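Local coordinates for G protein alpha subunit (Entamoeba histolytica, PDB 4FID), which probably acts as the guanine nucleotide-binding subunit of a heterotrimeric G protein, binding and hydrolysing GTP to relay signals from membrane receptors, at residues A[208-211]-A[212-216]. Residues are numbered along the deposited sequence; the frame is centred on the assembly and turned at random.
Sequences SRLT and ESIAV
The carboxylate of Glu212 and the guanidinium of Arg209, one turn apart on helix 209-222 of the Ras-like domain, do not pair directly: Arg209 NH1 stays 4.7 Å from Glu212 OE2. A water stands over one face of the carboxylate, about 60° out of its plane as seen from OE2, and donates to Glu212 OE2 at 2.7 Å and also to Arg209 O, bridging the acid to the first turn of the helix. With CG anti to the backbone N (chi1 -172°) and the chain extended beyond it, Glu212 reaches this water, while its side chain also touches Leu201 and Arg172. Arg209 leans towards the nucleotide side of the domain, its NH2 forming a long, weak ion pair with Glu15, a GDP-binding residue.

The helix starts at Ser208, the N-cap, whose OG takes the Thr211 N-H in an almost straight bond of 3.2 Å (178°). Regular i to i+4 backbone bonds follow, from Glu212 N to Ser208 O through Ala215 N to Thr211 O. Arg209 O accepts twice, from Ser213 N at 2.9 Å and from the water. On the buried side Ser213 OG is hydrogen-bonded to Glu196 and Ser13, joining the helix to the loops that follow strands 187-193 and 6-12 (the P-loop). Leu210 and Ile214 share another face, both packing on Phe274 of helix 263-275, and there Ile214 CD1 lies 4.2 Å from Leu210 CG.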
ATOM      1  N   SER A 208     -13.823 -10.645  -7.239  1.00 44.99           N
ATOM      2  CA  SER A 208     -12.481 -10.623  -6.690  1.00 39.87           C
ATOM      3  C   SER A 208     -11.943  -9.201  -6.619  1.00 36.88           C
ATOM      4  O   SER A 208     -12.487  -8.298  -7.259  1.00 41.92           O
ATOM      5  CB  SER A 208     -11.548 -11.510  -7.523  1.00 40.89           C
ATOM      6  OG  SER A 208     -11.045 -10.822  -8.647  1.00 37.60           O
ATOM      7  N   ARG A 209     -10.898  -9.006  -5.817  1.00 30.02           N
ATOM      8  CA  ARG A 209     -10.208  -7.729  -5.741  1.00 32.70           C
ATOM      9  C   ARG A 209      -9.588  -7.348  -7.078  1.00 28.22           C
ATOM     10  O   ARG A 209      -9.572  -6.178  -7.461  1.00 32.31           O
ATOM     11  CB  ARG A 209      -9.129  -7.762  -4.651  1.00 41.35           C
ATOM     12  CG  ARG A 209      -9.689  -7.819  -3.257  1.00 47.37           C
ATOM     13  CD  ARG A 209      -8.667  -7.445  -2.212  1.00 58.23           C
ATOM     14  NE  ARG A 209      -9.319  -7.226  -0.919  1.00 72.61           N
ATOM     15  CZ  ARG A 209      -9.864  -6.067  -0.556  1.00 87.03           C
ATOM     16  NH1 ARG A 209      -9.818  -5.025  -1.382  1.00 93.41           N
ATOM     17  NH2 ARG A 209     -10.452  -5.944   0.628  1.00 88.54           N
ATOM     18  N   LEU A 210      -9.093  -8.349  -7.792  1.00 32.07           N
ATOM     19  CA  LEU A 210      -8.355  -8.127  -9.029  1.00 32.11           C
ATOM     20  C   LEU A 210      -9.255  -7.532 -10.116  1.00 35.32           C
ATOM     21  O   LEU A 210      -8.909  -6.523 -10.737  1.00 39.83           O
ATOM     22  CB  LEU A 210      -7.695  -9.430  -9.482  1.00 23.51           C
ATOM     23  CG  LEU A 210      -6.881  -9.432 -10.774  1.00 27.52           C
ATOM     24  CD1 LEU A 210      -5.728  -8.423 -10.747  1.00 24.40           C
ATOM     25  CD2 LEU A 210      -6.379 -10.827 -11.074  1.00 29.62           C
ATOM     26  N   THR A 211     -10.412  -8.147 -10.322  1.00 26.31           N
ATOM     27  CA  THR A 211     -11.383  -7.662 -11.297  1.00 31.59           C
ATOM     28  C   THR A 211     -11.992  -6.305 -10.914  1.00 33.73           C
ATOM     29  O   THR A 211     -12.298  -5.472 -11.775  1.00 36.01           O
ATOM     30  CB  THR A 211     -12.513  -8.704 -11.546  1.00 28.41           C
ATOM     31  OG1 THR A 211     -13.164  -9.031 -10.308  1.00 30.43           O
ATOM     32  CG2 THR A 211     -11.942  -9.962 -12.168  1.00 24.67           C
ATOM     33  N   GLU A 212     -12.177  -6.081  -9.622  1.00 33.52           N
ATOM     34  CA  GLU A 212     -12.568  -4.760  -9.163  1.00 37.74           C
ATOM     35  C   GLU A 212     -11.493  -3.683  -9.481  1.00 27.19           C
ATOM     36  O   GLU A 212     -11.839  -2.604  -9.946  1.00 24.85           O
ATOM     37  CB  GLU A 212     -12.908  -4.781  -7.680  1.00 47.07           C
ATOM     38  CG  GLU A 212     -13.506  -3.480  -7.186  1.00 66.48           C
ATOM     39  CD  GLU A 212     -13.235  -3.233  -5.713  1.00 84.61           C
ATOM     40  OE1 GLU A 212     -13.735  -2.213  -5.186  1.00 92.80           O
ATOM     41  OE2 GLU A 212     -12.522  -4.053  -5.083  1.00 89.06           O
ATOM     42  N   SER A 213     -10.204  -3.960  -9.252  1.00 19.15           N
ATOM     43  CA  SER A 213      -9.180  -2.979  -9.617  1.00 26.31           C
ATOM     44  C   SER A 213      -9.154  -2.726 -11.106  1.00 28.44           C
ATOM     45  O   SER A 213      -9.015  -1.581 -11.543  1.00 30.94           O
ATOM     46  CB  SER A 213      -7.779  -3.408  -9.198  1.00 27.61           C
ATOM     47  OG  SER A 213      -7.766  -3.756  -7.844  1.00 38.82           O
ATOM     48  N   ILE A 214      -9.253  -3.803 -11.879  1.00 25.43           N
ATOM     49  CA  ILE A 214      -9.096  -3.713 -13.321  1.00 29.13           C
ATOM     50  C   ILE A 214     -10.172  -2.798 -13.892  1.00 34.94           C
ATOM     51  O   ILE A 214      -9.893  -1.944 -14.733  1.00 41.26           O
ATOM     52  CB  ILE A 214      -9.138  -5.113 -13.994  1.00 24.92           C
ATOM     53  CG1 ILE A 214      -7.820  -5.867 -13.755  1.00 26.98           C
ATOM     54  CG2 ILE A 214      -9.430  -5.002 -15.496  1.00 18.46           C
ATOM     55  CD1 ILE A 214      -7.852  -7.305 -14.265  1.00 19.77           C
ATOM     56  N   ALA A 215     -11.397  -2.959 -13.411  1.00 27.07           N
ATOM     57  CA  ALA A 215     -12.497  -2.173 -13.919  1.00 27.98           C
ATOM     58  C   ALA A 215     -12.329  -0.693 -13.509  1.00 34.70           C
ATOM     59  O   ALA A 215     -12.673   0.215 -14.274  1.00 33.60           O
ATOM     60  CB  ALA A 215     -13.817  -2.753 -13.428  1.00 22.01           C
ATOM     61  N   VAL A 216     -11.783  -0.447 -12.318  1.00 28.05           N
ATOM     62  CA  VAL A 216     -11.459   0.920 -11.944  1.00 28.70           C
ATOM     63  C   VAL A 216     -10.504   1.520 -12.965  1.00 33.38           C
ATOM     64  O   VAL A 216     -10.748   2.582 -13.517  1.00 36.41           O
ATOM     65  CB  VAL A 216     -10.799   1.007 -10.565  1.00 30.84           C
ATOM     66  CG1 VAL A 216     -10.074   2.368 -10.402  1.00 21.51           C
ATOM     67  CG2 VAL A 216     -11.828   0.748  -9.436  1.00 23.50           C
TER
HETATM   68  O   HOH W   1      -9.914  -3.896  -5.557  1.00 42.24           O